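Local coordinates for protein 3-dehydroquinate dehydratase (Clostridium difficile, PDB 4H3D) that catalyses the cis-dehydration of 3-dehydroquinate to 3-dehydroshikimate through a lysine Schiff base, the third step of the chorismate pathway, at residues L82-S87 with L116-L121; E139-I144 with G169-K174; K151-E156 with I175-Q180. One frame throughout, in Å; residues are numbered along the deposited sequence.

Contact 1: L82-S87 with L116-L121; sequences LFTFRS and LIDVEL. With SHL (5-hydroxy-6-methyl-4-oxo-4H-pyran-2-carboxylic acid), chain I.
R86 reaches across to D118 and E120 just beyond the C-terminal end of strand 81-84, at the mouth of a TIM barrel. The two segments include neighbouring parallel strands, joined in a beta-alpha-beta unit through helix 98-110. Two backbone bonds pair them: F83 N to L116 O (2.8 Å) and D118 N to F83 O (3.0 Å). Beyond T84 the strands part, and waters enter. One water accepts from F85 N and lies near D118 O; another lies between F85 O and D118 O.

The R86 chain bends at chi2 (59°) and chi3 (66°), which turns it toward D118. Its guanidinium grips D118 end-on. R86 NH1 bonds D118 OD1 at 3.0 Å and R86 NH2 bonds D118 OD2 at 2.8 Å. Both carboxylate oxygens are met from above their plane. D118 OD1 also bonds S145. NH1 has a second acceptor, the anti lone pair of E120 OE2. T84 CG2 lies over one face of the guanidinium, while T84 OG1 bonds E50 on the next strand.

R86 binds 3-dehydroquinate, and here R86 NH2 donates to the ligand OAC at 3.2 Å. Three in-plane N-H bonds to the two carboxylates hold the guanidinium in place. E120 is held by S87: S87 N gives a nearly straight bond (174°) to the syn lone pair of OE2, and S87 OG donates to OE1 at 2.8 Å.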
loop_
_atom_site.group_PDB
_atom_site.type_symbol
_atom_site.label_atom_id
_atom_site.label_comp_id
_atom_site.label_asym_id
_atom_site.label_seq_id
_atom_site.Cartn_x
_atom_site.Cartn_y
_atom_site.Cartn_z
ATOM N N LEU B 82 11.259 -20.204 -11.246
ATOM C CA LEU B 82 12.489 -19.586 -10.710
ATOM C C LEU B 82 13.160 -20.583 -9.766
ATOM O O LEU B 82 12.511 -21.111 -8.866
ATOM C CB LEU B 82 12.135 -18.309 -9.935
ATOM C CG LEU B 82 13.211 -17.705 -8.996
ATOM C CD1 LEU B 82 14.504 -17.347 -9.769
ATOM C CD2 LEU B 82 12.637 -16.481 -8.238
ATOM N N PHE B 83 14.450 -20.840 -9.975
ATOM C CA PHE B 83 15.226 -21.765 -9.141
ATOM C C PHE B 83 16.095 -20.924 -8.231
ATOM O O PHE B 83 16.869 -20.108 -8.710
ATOM C CB PHE B 83 16.092 -22.653 -10.022
ATOM C CG PHE B 83 16.877 -23.676 -9.270
ATOM C CD1 PHE B 83 16.273 -24.813 -8.809
ATOM C CD2 PHE B 83 18.235 -23.510 -9.049
ATOM C CE1 PHE B 83 17.002 -25.791 -8.110
ATOM C CE2 PHE B 83 18.968 -24.488 -8.363
ATOM C CZ PHE B 83 18.339 -25.626 -7.901
ATOM N N THR B 84 15.949 -21.109 -6.918
ATOM C CA THR B 84 16.687 -20.320 -5.930
ATOM C C THR B 84 17.267 -21.162 -4.795
ATOM O O THR B 84 16.525 -21.764 -4.027
ATOM C CB THR B 84 15.772 -19.237 -5.236
ATOM O OG1 THR B 84 15.213 -18.346 -6.222
ATOM C CG2 THR B 84 16.595 -18.399 -4.200
ATOM N N PHE B 85 18.596 -21.201 -4.688
ATOM C CA PHE B 85 19.237 -21.760 -3.493
ATOM C C PHE B 85 19.656 -20.536 -2.684
ATOM O O PHE B 85 20.583 -19.820 -3.073
ATOM C CB PHE B 85 20.474 -22.630 -3.779
ATOM C CG PHE B 85 21.071 -23.246 -2.515
ATOM C CD1 PHE B 85 21.849 -22.495 -1.657
ATOM C CD2 PHE B 85 20.790 -24.553 -2.173
ATOM C CE1 PHE B 85 22.350 -23.055 -0.480
ATOM C CE2 PHE B 85 21.290 -25.106 -1.021
ATOM C CZ PHE B 85 22.064 -24.359 -0.178
ATOM N N ARG B 86 18.917 -20.258 -1.606
ATOM C CA ARG B 86 19.189 -19.130 -0.720
ATOM C C ARG B 86 20.217 -19.578 0.308
ATOM O O ARG B 86 19.991 -20.535 1.038
ATOM C CB ARG B 86 17.878 -18.692 -0.037
ATOM C CG ARG B 86 17.994 -17.474 0.854
ATOM C CD ARG B 86 18.491 -16.204 0.113
ATOM N NE ARG B 86 17.541 -15.707 -0.885
ATOM C CZ ARG B 86 17.783 -15.570 -2.190
ATOM N NH1 ARG B 86 18.982 -15.857 -2.701
ATOM N NH2 ARG B 86 16.830 -15.091 -2.982
ATOM N N SER B 87 21.367 -18.913 0.345
ATOM C CA SER B 87 22.424 -19.321 1.259
ATOM C C SER B 87 22.113 -18.909 2.702
ATOM O O SER B 87 21.309 -17.996 2.964
ATOM C CB SER B 87 23.786 -18.753 0.813
ATOM O OG SER B 87 23.914 -17.398 1.198
ATOM N N LEU B 116 14.270 -18.992 -14.792
ATOM C CA LEU B 116 15.119 -18.030 -14.083
ATOM C C LEU B 116 15.846 -18.716 -12.943
ATOM O O LEU B 116 15.390 -19.733 -12.422
ATOM C CB LEU B 116 14.307 -16.890 -13.433
ATOM C CG LEU B 116 13.173 -16.221 -14.196
ATOM C CD1 LEU B 116 11.848 -16.950 -13.935
ATOM C CD2 LEU B 116 13.038 -14.777 -13.772
ATOM N N ILE B 117 16.976 -18.142 -12.554
ATOM C CA ILE B 117 17.701 -18.575 -11.372
ATOM C C ILE B 117 18.045 -17.339 -10.568
ATOM O O ILE B 117 18.193 -16.260 -11.136
ATOM C CB ILE B 117 19.023 -19.357 -11.679
ATOM C CG1 ILE B 117 19.963 -18.537 -12.580
ATOM C CG2 ILE B 117 18.705 -20.678 -12.297
ATOM C CD1 ILE B 117 21.402 -19.152 -12.718
ATOM N N ASP B 118 18.168 -17.505 -9.256
ATOM C CA ASP B 118 18.535 -16.397 -8.365
ATOM C C ASP B 118 19.951 -16.648 -7.858
ATOM O O ASP B 118 20.216 -17.680 -7.230
ATOM C CB ASP B 118 17.512 -16.271 -7.213
ATOM C CG ASP B 118 17.906 -15.223 -6.144
ATOM O OD1 ASP B 118 19.063 -15.245 -5.683
ATOM O OD2 ASP B 118 17.027 -14.434 -5.707
ATOM N N VAL B 119 20.866 -15.731 -8.181
ATOM C CA VAL B 119 22.240 -15.829 -7.713
ATOM C C VAL B 119 22.551 -14.619 -6.803
ATOM O O VAL B 119 22.165 -13.503 -7.090
ATOM C CB VAL B 119 23.255 -15.953 -8.888
ATOM C CG1 VAL B 119 22.846 -17.109 -9.820
ATOM C CG2 VAL B 119 23.348 -14.702 -9.658
ATOM N N GLU B 120 23.256 -14.864 -5.713
ATOM C CA GLU B 120 23.541 -13.828 -4.726
ATOM C C GLU B 120 24.774 -12.979 -5.049
ATOM O O GLU B 120 25.856 -13.521 -5.274
ATOM C CB GLU B 120 23.701 -14.498 -3.362
ATOM C CG GLU B 120 22.424 -15.062 -2.857
ATOM C CD GLU B 120 22.613 -16.126 -1.792
ATOM O OE1 GLU B 120 23.777 -16.435 -1.445
ATOM O OE2 GLU B 120 21.593 -16.658 -1.317
ATOM N N LEU B 121 24.596 -11.650 -5.049
ATOM C CA LEU B 121 25.689 -10.684 -5.271
ATOM C C LEU B 121 26.925 -10.994 -4.396
ATOM O O LEU B 121 28.071 -10.899 -4.841
ATOM C CB LEU B 121 25.201 -9.276 -4.937
ATOM C CG LEU B 121 26.186 -8.127 -5.158
ATOM C CD1 LEU B 121 26.586 -8.027 -6.630
ATOM C CD2 LEU B 121 25.599 -6.818 -4.661
HETATM O OAD SHL I . 8.981 -12.317 0.205
HETATM C CAH SHL I . 9.966 -12.220 0.980
HETATM O OAA SHL I . 9.804 -12.028 2.212
HETATM C CAK SHL I . 11.298 -12.340 0.423
HETATM O OAG SHL I . 11.425 -12.553 -0.991
HETATM C CAF SHL I . 12.693 -12.867 -1.522
HETATM C CAL SHL I . 12.783 -13.199 -2.833
HETATM C CAJ SHL I . 13.732 -12.916 -0.660
HETATM O OAC SHL I . 14.941 -13.235 -1.116
HETATM C CAI SHL I . 13.573 -12.640 0.669
HETATM C CAE SHL I . 12.381 -12.351 1.204
HETATM O OAB SHL I . 14.622 -12.659 1.476
HETATM O O HOH W 1 20.403 -20.359 -6.765
HETATM O O HOH W 2 21.177 -17.723 -4.608
#

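Contact 2: E139-I144 with G169-K174; sequences EVKVII and GADLPK. With SHL (5-hydroxy-6-methyl-4-oxo-4H-pyran-2-carboxylic acid), chain I.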
loop_
_atom_site.group_PDB
_atom_site.type_symbol
_atom_site.label_atom_id
_atom_site.label_comp_id
_atom_site.label_asym_id
_atom_site.label_seq_id
_atom_site.Cartn_x
_atom_site.Cartn_y
_atom_site.Cartn_z
ATOM N N GLU B 139 19.737 -19.560 -22.231
ATOM C CA GLU B 139 18.507 -18.756 -22.314
ATOM C C GLU B 139 17.702 -18.732 -20.990
ATOM O O GLU B 139 16.471 -18.661 -20.987
ATOM C CB GLU B 139 17.630 -19.237 -23.471
ATOM C CG GLU B 139 18.401 -19.396 -24.773
ATOM C CD GLU B 139 17.510 -19.705 -25.975
ATOM O OE1 GLU B 139 17.460 -20.874 -26.385
ATOM O OE2 GLU B 139 16.855 -18.779 -26.496
ATOM N N VAL B 140 18.427 -18.788 -19.885
ATOM C CA VAL B 140 17.859 -18.706 -18.567
ATOM C C VAL B 140 18.056 -17.271 -18.075
ATOM O O VAL B 140 19.136 -16.718 -18.227
ATOM C CB VAL B 140 18.562 -19.692 -17.612
ATOM C CG1 VAL B 140 18.064 -19.511 -16.141
ATOM C CG2 VAL B 140 18.357 -21.100 -18.095
ATOM N N LYS B 141 17.006 -16.669 -17.513
ATOM C CA LYS B 141 17.088 -15.317 -16.974
ATOM C C LYS B 141 17.691 -15.324 -15.574
ATOM O O LYS B 141 17.537 -16.279 -14.808
ATOM C CB LYS B 141 15.712 -14.645 -16.963
ATOM C CG LYS B 141 15.025 -14.632 -18.302
ATOM C CD LYS B 141 15.853 -13.964 -19.398
ATOM C CE LYS B 141 15.078 -13.972 -20.709
ATOM N NZ LYS B 141 15.892 -13.492 -21.849
ATOM N N VAL B 142 18.383 -14.251 -15.224
ATOM C CA VAL B 142 19.056 -14.232 -13.947
ATOM C C VAL B 142 18.634 -13.081 -13.058
ATOM O O VAL B 142 18.589 -11.929 -13.477
ATOM C CB VAL B 142 20.583 -14.187 -14.122
ATOM C CG1 VAL B 142 21.303 -14.146 -12.739
ATOM C CG2 VAL B 142 21.055 -15.405 -14.921
ATOM N N ILE B 143 18.285 -13.439 -11.835
ATOM C CA ILE B 143 18.041 -12.489 -10.777
ATOM C C ILE B 143 19.350 -12.491 -9.975
ATOM O O ILE B 143 19.844 -13.560 -9.631
ATOM C CB ILE B 143 16.898 -12.965 -9.819
ATOM C CG1 ILE B 143 15.532 -12.820 -10.477
ATOM C CG2 ILE B 143 16.909 -12.162 -8.522
ATOM C CD1 ILE B 143 14.397 -13.372 -9.625
ATOM N N ILE B 144 19.953 -11.320 -9.752
ATOM C CA ILE B 144 21.096 -11.239 -8.842
ATOM C C ILE B 144 20.499 -10.576 -7.610
ATOM O O ILE B 144 19.905 -9.517 -7.704
ATOM C CB ILE B 144 22.273 -10.450 -9.405
ATOM C CG1 ILE B 144 22.801 -11.132 -10.668
ATOM C CG2 ILE B 144 23.373 -10.305 -8.332
ATOM C CD1 ILE B 144 24.049 -10.453 -11.320
ATOM N N GLY B 169 25.334 -8.137 -15.264
ATOM C CA GLY B 169 24.483 -8.833 -16.223
ATOM C C GLY B 169 23.188 -9.400 -15.678
ATOM O O GLY B 169 22.564 -10.234 -16.336
ATOM N N ALA B 170 22.757 -8.979 -14.487
ATOM C CA ALA B 170 21.458 -9.464 -13.994
ATOM C C ALA B 170 20.369 -9.016 -14.959
ATOM O O ALA B 170 20.371 -7.880 -15.406
ATOM C CB ALA B 170 21.151 -8.909 -12.613
ATOM N N ASP B 171 19.453 -9.910 -15.296
ATOM C CA ASP B 171 18.298 -9.514 -16.059
ATOM C C ASP B 171 17.354 -8.768 -15.109
ATOM O O ASP B 171 16.631 -7.864 -15.533
ATOM C CB ASP B 171 17.600 -10.746 -16.637
ATOM C CG ASP B 171 18.469 -11.487 -17.633
ATOM O OD1 ASP B 171 18.557 -11.036 -18.789
ATOM O OD2 ASP B 171 19.047 -12.532 -17.262
ATOM N N LEU B 172 17.397 -9.147 -13.816
ATOM C CA LEU B 172 16.509 -8.604 -12.790
ATOM C C LEU B 172 17.216 -8.421 -11.446
ATOM O O LEU B 172 17.288 -9.359 -10.637
ATOM C CB LEU B 172 15.303 -9.552 -12.580
ATOM C CG LEU B 172 14.346 -9.773 -13.754
ATOM C CD1 LEU B 172 13.386 -10.944 -13.454
ATOM C CD2 LEU B 172 13.572 -8.494 -14.100
ATOM N N PRO B 173 17.785 -7.232 -11.214
ATOM C CA PRO B 173 18.362 -6.923 -9.915
ATOM C C PRO B 173 17.306 -7.020 -8.824
ATOM O O PRO B 173 16.171 -6.563 -9.022
ATOM C CB PRO B 173 18.799 -5.475 -10.060
ATOM C CG PRO B 173 19.014 -5.268 -11.489
ATOM C CD PRO B 173 18.019 -6.162 -12.189
ATOM N N LYS B 174 17.669 -7.595 -7.676
ATOM C CA LYS B 174 16.736 -7.743 -6.580
ATOM C C LYS B 174 17.380 -7.366 -5.268
ATOM O O LYS B 174 18.493 -7.815 -4.965
ATOM C CB LYS B 174 16.259 -9.193 -6.465
ATOM C CG LYS B 174 15.363 -9.462 -5.221
ATOM C CD LYS B 174 14.981 -10.904 -5.113
ATOM C CE LYS B 174 14.111 -11.138 -3.881
ATOM N NZ LYS B 174 13.757 -12.581 -3.704
HETATM O OAD SHL I . 8.981 -12.317 0.205
HETATM C CAH SHL I . 9.966 -12.220 0.980
HETATM O OAA SHL I . 9.804 -12.028 2.212
HETATM C CAK SHL I . 11.298 -12.340 0.423
HETATM O OAG SHL I . 11.425 -12.553 -0.991
HETATM C CAF SHL I . 12.693 -12.867 -1.522
HETATM C CAL SHL I . 12.783 -13.199 -2.833
HETATM C CAJ SHL I . 13.732 -12.916 -0.660
HETATM O OAC SHL I . 14.941 -13.235 -1.116
HETATM C CAI SHL I . 13.573 -12.640 0.669
HETATM C CAE SHL I . 12.381 -12.351 1.204
HETATM O OAB SHL I . 14.622 -12.659 1.476
#
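I144 presses on A170 in the tight part of this contact, with I144 CG1 only 3.4 Å from A170 CB. That is closer than usual for two carbons. I144 CG1 lies anti to its carbonyl carbon (chi1 -62°), and CD1 beyond it also meets the A170 methyl. On the side facing into the TIM barrel, I143 CG1 packs on L172 CB and I143 CG2 on K174 CB.

The strands run parallel, but their pairing is uneven. L172 N bonds V142 O at 3.0 Å and K174 N bonds I144 O at 2.9 Å. The bond from I144 N to L172 O is weak.

The looser, partly exposed side lies at K141. Its chain crosses D171 at about a right angle, and K141 NZ stays 4.7 Å from D171 OD1. D171 instead takes V142 N on OD2 at 2.7 Å, with H136 and R6 as further partners.

K174 is the Schiff-base lysine. Its fully extended chain carries K174 NZ to CAL of the ligand, a covalent bond of 1.4 Å.

Strand 141-148 lies between strands 116-120 and 172-177. Helix 125-137 packs against V142 and I144, and helix 155-167 covers I144 and P173.

Contact 3: K151-E156 with I175-Q180; sequences KTPKKE and IAVMPQ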
loop_
_atom_site.group_PDB
_atom_site.type_symbol
_atom_site.label_atom_id
_atom_site.label_comp_id
_atom_site.label_asym_id
_atom_site.label_seq_id
_atom_site.Cartn_x
_atom_site.Cartn_y
_atom_site.Cartn_z
ATOM N N LYS B 151 19.168 -3.846 8.647
ATOM C CA LYS B 151 18.993 -2.420 8.402
ATOM C C LYS B 151 18.597 -2.126 6.961
ATOM O O LYS B 151 18.593 -3.017 6.114
ATOM C CB LYS B 151 20.299 -1.675 8.710
ATOM C CG LYS B 151 21.422 -1.913 7.701
ATOM C CD LYS B 151 22.633 -1.061 8.021
ATOM C CE LYS B 151 23.626 -1.040 6.872
ATOM N NZ LYS B 151 24.029 -2.370 6.441
ATOM N N THR B 152 18.253 -0.868 6.718
ATOM C CA THR B 152 17.959 -0.373 5.387
ATOM C C THR B 152 19.112 0.558 4.996
ATOM O O THR B 152 19.261 1.641 5.558
ATOM C CB THR B 152 16.626 0.381 5.335
ATOM O OG1 THR B 152 15.560 -0.516 5.692
ATOM C CG2 THR B 152 16.379 0.945 3.906
ATOM N N PRO B 153 19.956 0.124 4.055
ATOM C CA PRO B 153 21.050 0.993 3.657
ATOM C C PRO B 153 20.491 2.306 3.074
ATOM O O PRO B 153 19.318 2.358 2.655
ATOM C CB PRO B 153 21.787 0.176 2.600
ATOM C CG PRO B 153 21.391 -1.243 2.862
ATOM C CD PRO B 153 19.983 -1.166 3.340
ATOM N N LYS B 154 21.322 3.343 3.046
ATOM C CA LYS B 154 20.911 4.634 2.514
ATOM C C LYS B 154 20.500 4.501 1.048
ATOM O O LYS B 154 20.919 3.567 0.355
ATOM C CB LYS B 154 22.039 5.659 2.663
ATOM C CG LYS B 154 22.553 5.787 4.101
ATOM C CD LYS B 154 21.382 5.905 5.021
ATOM C CE LYS B 154 21.762 5.980 6.475
ATOM N NZ LYS B 154 20.514 5.921 7.278
ATOM N N LYS B 155 19.671 5.429 0.586
ATOM C CA LYS B 155 19.196 5.423 -0.810
ATOM C C LYS B 155 20.332 5.176 -1.821
ATOM O O LYS B 155 20.243 4.293 -2.661
ATOM C CB LYS B 155 18.504 6.764 -1.100
ATOM C CG LYS B 155 18.033 6.958 -2.536
ATOM C CD LYS B 155 17.257 8.272 -2.694
ATOM C CE LYS B 155 18.099 9.531 -2.457
ATOM N NZ LYS B 155 19.129 9.768 -3.518
ATOM N N GLU B 156 21.407 5.952 -1.708
ATOM C CA GLU B 156 22.519 5.847 -2.641
ATOM C C GLU B 156 23.208 4.483 -2.581
ATOM O O GLU B 156 23.704 4.015 -3.603
ATOM C CB GLU B 156 23.515 7.030 -2.524
ATOM C CG GLU B 156 23.736 7.551 -1.142
ATOM C CD GLU B 156 22.575 8.441 -0.657
ATOM O OE1 GLU B 156 22.276 9.484 -1.306
ATOM O OE2 GLU B 156 21.979 8.104 0.380
ATOM N N ILE B 175 16.684 -6.557 -4.482
ATOM C CA ILE B 175 17.166 -6.201 -3.163
ATOM C C ILE B 175 16.060 -6.240 -2.145
ATOM O O ILE B 175 14.932 -5.806 -2.400
ATOM C CB ILE B 175 17.958 -4.845 -3.120
ATOM C CG1 ILE B 175 18.780 -4.768 -1.831
ATOM C CG2 ILE B 175 17.044 -3.635 -3.260
ATOM C CD1 ILE B 175 19.795 -3.650 -1.810
ATOM N N ALA B 176 16.370 -6.844 -1.009
ATOM C CA ALA B 176 15.436 -6.951 0.115
ATOM C C ALA B 176 16.150 -6.413 1.364
ATOM O O ALA B 176 17.251 -6.866 1.701
ATOM C CB ALA B 176 15.003 -8.403 0.323
ATOM N N VAL B 177 15.520 -5.462 2.045
ATOM C CA VAL B 177 16.121 -4.808 3.209
ATOM C C VAL B 177 15.158 -4.798 4.393
ATOM O O VAL B 177 13.950 -4.976 4.226
ATOM C CB VAL B 177 16.561 -3.370 2.867
ATOM C CG1 VAL B 177 17.625 -3.403 1.749
ATOM C CG2 VAL B 177 15.360 -2.499 2.451
ATOM N N MET B 178 15.701 -4.592 5.588
ATOM C CA MET B 178 14.901 -4.625 6.804
ATOM C C MET B 178 14.739 -3.208 7.371
ATOM O O MET B 178 15.734 -2.554 7.703
ATOM C CB MET B 178 15.577 -5.519 7.852
ATOM C CG MET B 178 14.769 -5.702 9.158
ATOM S SD MET B 178 13.216 -6.610 8.860
ATOM C CE MET B 178 13.812 -8.241 8.422
ATOM N N PRO B 179 13.486 -2.729 7.506
ATOM C CA PRO B 179 13.364 -1.400 8.093
ATOM C C PRO B 179 13.520 -1.439 9.603
ATOM O O PRO B 179 13.091 -2.397 10.231
ATOM C CB PRO B 179 11.925 -0.994 7.748
ATOM C CG PRO B 179 11.173 -2.282 7.736
ATOM C CD PRO B 179 12.163 -3.332 7.216
ATOM N N GLN B 180 14.137 -0.401 10.160
ATOM C CA GLN B 180 14.246 -0.239 11.596
ATOM C C GLN B 180 13.165 0.761 12.047
ATOM O O GLN B 180 12.857 0.879 13.237
ATOM C CB GLN B 180 15.631 0.264 11.964
ATOM C CG GLN B 180 16.749 -0.715 11.612
ATOM C CD GLN B 180 18.125 -0.209 11.985
ATOM O OE1 GLN B 180 18.283 0.926 12.440
ATOM N NE2 GLN B 180 19.139 -1.049 11.781
#
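K151 and T152 run past V177 and M178 where strand 175-177 ends, with K151 CA 4.9 Å from M178 CA. One backbone bond spans the gap, a weak one of 3.3 Å from M178 N to K151 O. M178 O faces the other segment too, near the T152 hydroxyl: T152 OG1 lies 2.9 Å from M178 O, a weak interaction whose proton has another acceptor within reach.

V177 carries the apolar part. V177 CG1 meets P153 CD at 3.6 Å, and V177 CG2 lies against T152 CG2 at 3.9 Å. The T152 and V177 side chains cross at about a right angle.

The contact belongs to the beta-alpha-beta unit of strand 141-148, helix 155-167 and strand 172-177 in the TIM barrel. Segment 151-156 is the loop leading into that helix and its first residues, with K154 at the N-cap position. T152 also touches I158 of the same helix and D184 of helix 182-199.

At the more open side, the extended chain of Q180 passes K151, bringing Q180 NE2 to 3.3 Å from K151 CB. That NE2 bonds N150 O. K151 NZ forms a salt bridge with D148.

All three contacts reach one parallel sheet, the wall of the TIM barrel. Along the chain contact 1 is complete before contact 2 starts, whereas the segments of contacts 2 and 3 alternate. Contacts 1 and 2 have centres about 9 Å apart and meet directly, because strands 116-120 and 141-148 are neighbours; V119 N and I143 O lie 2.8 Å apart, probably a hydrogen bond. Contact 3 is centred about 21 Å from contact 2 but uses the same strand, 172-177. Contacts 1 and 2 reach the ligand, bringing the substrate-binding arginine and the Schiff-base lysine into one pocket. Contact 3 joins the end of strand 172-177 and its continuation to the loop before helix 155-167.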